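Local atomic coordinates of amidohydrolase 3 domain-containing protein (Pyrococcus furiosus, PDB entry 3ICJ), a protein that probably hydrolyses carbon-nitrogen bonds other than peptide bonds, as an amidohydrolase-family enzyme with a zinc-bound active site. Residues 416-421 and 452-457. Residues are numbered along the deposited sequence; the frame is centred on the assembly and turned at random.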
loop_
_atom_site.group_PDB
_atom_site.type_symbol
_atom_site.label_atom_id
_atom_site.label_comp_id
_atom_site.label_asym_id
_atom_site.label_seq_id
_atom_site.Cartn_x
_atom_site.Cartn_y
_atom_site.Cartn_z
ATOM N N TRP A 416 -12.502 -10.244 16.575
ATOM C CA TRP A 416 -11.842 -8.938 16.528
ATOM C C TRP A 416 -11.326 -8.581 15.136
ATOM O O TRP A 416 -10.946 -7.436 14.886
ATOM C CB TRP A 416 -10.659 -8.911 17.511
ATOM C CG TRP A 416 -11.019 -9.179 18.977
ATOM C CD1 TRP A 416 -12.256 -9.085 19.563
ATOM C CD2 TRP A 416 -10.103 -9.538 20.032
ATOM N NE1 TRP A 416 -12.169 -9.390 20.906
ATOM C CE2 TRP A 416 -10.860 -9.659 21.222
ATOM C CE3 TRP A 416 -8.713 -9.760 20.084
ATOM C CZ2 TRP A 416 -10.279 -10.005 22.458
ATOM C CZ3 TRP A 416 -8.131 -10.103 21.321
ATOM C CH2 TRP A 416 -8.922 -10.228 22.487
ATOM N N ALA A 417 -11.306 -9.553 14.229
ATOM C CA ALA A 417 -10.558 -9.405 12.984
ATOM C C ALA A 417 -11.295 -8.686 11.863
ATOM O O ALA A 417 -12.436 -9.035 11.551
ATOM C CB ALA A 417 -10.066 -10.766 12.489
ATOM N N TYR A 418 -10.606 -7.717 11.243
ATOM C CA TYR A 418 -11.053 -7.048 10.001
ATOM C C TYR A 418 -12.486 -6.542 10.085
ATOM O O TYR A 418 -13.360 -6.859 9.249
ATOM C CB TYR A 418 -10.816 -7.937 8.758
ATOM C CG TYR A 418 -9.395 -8.459 8.659
ATOM C CD1 TYR A 418 -8.296 -7.584 8.727
ATOM C CD2 TYR A 418 -9.140 -9.823 8.509
ATOM C CE1 TYR A 418 -6.978 -8.069 8.650
ATOM C CE2 TYR A 418 -7.824 -10.315 8.419
ATOM C CZ TYR A 418 -6.750 -9.429 8.493
ATOM O OH TYR A 418 -5.448 -9.908 8.404
ATOM N N ARG A 419 -12.700 -5.735 11.119
ATOM C CA ARG A 419 -14.024 -5.245 11.482
ATOM C C ARG A 419 -14.379 -3.999 10.665
ATOM O O ARG A 419 -14.572 -2.915 11.217
ATOM C CB ARG A 419 -14.043 -4.942 12.985
ATOM C CG ARG A 419 -13.811 -6.175 13.833
ATOM C CD ARG A 419 -13.913 -5.863 15.334
ATOM N NE ARG A 419 -15.284 -5.606 15.780
ATOM C CZ ARG A 419 -15.617 -5.443 17.058
ATOM N NH1 ARG A 419 -14.677 -5.495 18.005
ATOM N NH2 ARG A 419 -16.880 -5.220 17.403
ATOM N N LEU A 420 -14.467 -4.174 9.344
ATOM C CA LEU A 420 -14.590 -3.078 8.396
ATOM C C LEU A 420 -15.819 -2.228 8.653
ATOM O O LEU A 420 -15.731 -1.000 8.674
ATOM C CB LEU A 420 -14.609 -3.608 6.947
ATOM C CG LEU A 420 -13.459 -4.541 6.539
ATOM C CD1 LEU A 420 -13.536 -4.889 5.056
ATOM C CD2 LEU A 420 -12.110 -3.937 6.856
ATOM N N LYS A 421 -16.961 -2.885 8.855
ATOM C CA LYS A 421 -18.219 -2.170 9.061
ATOM C C LYS A 421 -18.187 -1.374 10.378
ATOM O O LYS A 421 -18.549 -0.196 10.405
ATOM C CB LYS A 421 -19.402 -3.149 9.003
ATOM C CG LYS A 421 -20.751 -2.577 9.445
ATOM C CD LYS A 421 -21.244 -1.529 8.469
ATOM C CE LYS A 421 -22.692 -1.151 8.737
ATOM N NZ LYS A 421 -22.932 0.252 8.317
ATOM N N ARG A 452 -17.191 -11.021 1.707
ATOM C CA ARG A 452 -16.443 -11.899 2.623
ATOM C C ARG A 452 -16.368 -11.352 4.062
ATOM O O ARG A 452 -16.522 -10.163 4.289
ATOM C CB ARG A 452 -15.021 -12.181 2.089
ATOM C CG ARG A 452 -14.953 -12.998 0.770
ATOM C CD ARG A 452 -15.344 -14.490 0.956
ATOM N NE ARG A 452 -14.591 -15.143 2.038
ATOM C CZ ARG A 452 -13.430 -15.781 1.882
ATOM N NH1 ARG A 452 -12.855 -15.873 0.682
ATOM N NH2 ARG A 452 -12.836 -16.337 2.929
ATOM N N TYR A 453 -16.117 -12.248 5.015
ATOM C CA TYR A 453 -15.974 -11.925 6.445
ATOM C C TYR A 453 -15.078 -12.987 7.103
ATOM O O TYR A 453 -14.939 -14.096 6.581
ATOM C CB TYR A 453 -17.359 -11.871 7.121
ATOM C CG TYR A 453 -18.211 -13.072 6.804
ATOM C CD1 TYR A 453 -18.076 -14.251 7.529
ATOM C CD2 TYR A 453 -19.125 -13.052 5.736
ATOM C CE1 TYR A 453 -18.815 -15.371 7.212
ATOM C CE2 TYR A 453 -19.888 -14.180 5.430
ATOM C CZ TYR A 453 -19.719 -15.330 6.184
ATOM O OH TYR A 453 -20.455 -16.465 5.914
ATOM N N VAL A 454 -14.472 -12.664 8.244
ATOM C CA VAL A 454 -13.683 -13.658 8.965
ATOM C C VAL A 454 -14.609 -14.660 9.647
ATOM O O VAL A 454 -14.581 -15.859 9.327
ATOM C CB VAL A 454 -12.683 -13.014 9.948
ATOM C CG1 VAL A 454 -11.914 -14.083 10.715
ATOM C CG2 VAL A 454 -11.726 -12.104 9.183
ATOM N N VAL A 455 -15.433 -14.155 10.568
ATOM C CA VAL A 455 -16.459 -14.945 11.253
ATOM C C VAL A 455 -17.823 -14.245 11.315
ATOM O O VAL A 455 -18.852 -14.920 11.316
ATOM C CB VAL A 455 -16.048 -15.332 12.704
ATOM C CG1 VAL A 455 -15.019 -16.464 12.684
ATOM C CG2 VAL A 455 -15.537 -14.116 13.480
ATOM N N ASP A 456 -17.838 -12.905 11.342
ATOM C CA ASP A 456 -19.097 -12.174 11.513
ATOM C C ASP A 456 -19.585 -11.541 10.215
ATOM O O ASP A 456 -18.996 -10.545 9.743
ATOM C CB ASP A 456 -18.954 -11.117 12.626
ATOM C CG ASP A 456 -20.249 -10.320 12.876
ATOM O OD1 ASP A 456 -21.352 -10.686 12.384
ATOM O OD2 ASP A 456 -20.149 -9.310 13.580
ATOM N N PRO A 457 -20.684 -12.092 9.633
ATOM C CA PRO A 457 -21.166 -11.515 8.375
ATOM C C PRO A 457 -21.614 -10.060 8.523
ATOM O O PRO A 457 -21.642 -9.330 7.537
ATOM C CB PRO A 457 -22.340 -12.407 8.001
ATOM C CG PRO A 457 -22.101 -13.693 8.754
ATOM C CD PRO A 457 -21.472 -13.273 10.025
HETATM O O HOH W 1 -14.519 -9.535 8.836
#
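Val454 lodges against Ala417 and Tyr418, and the loop that follows helix 442-451 meets the turn ahead of helix 420-426 chiefly through this one residue, joining two loops of the amidohydrolase fold near the zinc site. Along 452-457, the Tyr453 ring leads away from 416-421, and CG of Pro457 sits over the centre of one of its faces, a CH-pi contact within the loop.

At Val454 the chain reaches across. With CG1 anti to the backbone N (chi1 178°), CG2 lies anti to the carbonyl carbon, and it is CG2 that meets the edge of the Tyr418 ring, near the ring plane, 3.5 Å from CD2 of Tyr418. The same methyl lies 3.9 Å from CB of Ala417, and CG1 stands 4.2 Å from that CB, so the short, branched valine spreads both methyls over a small alanine. Ile405 of helix 405-413 touches all three side chains, adding to the apolar cluster.

Beside it, a water joins the backbones: it donates to O of Tyr418 at 2.9 Å and accepts from N of Val454 at 3.2 Å.

Tyrosine suits its place by serving two environments: the ring edge meets valine, while OH bonds Asp402, and its side chain lies about 6 Å from that of the zinc ligand His373. The chemistry thus implies a join made by apolar shape and one bridging water, without charge pairing between the two segments.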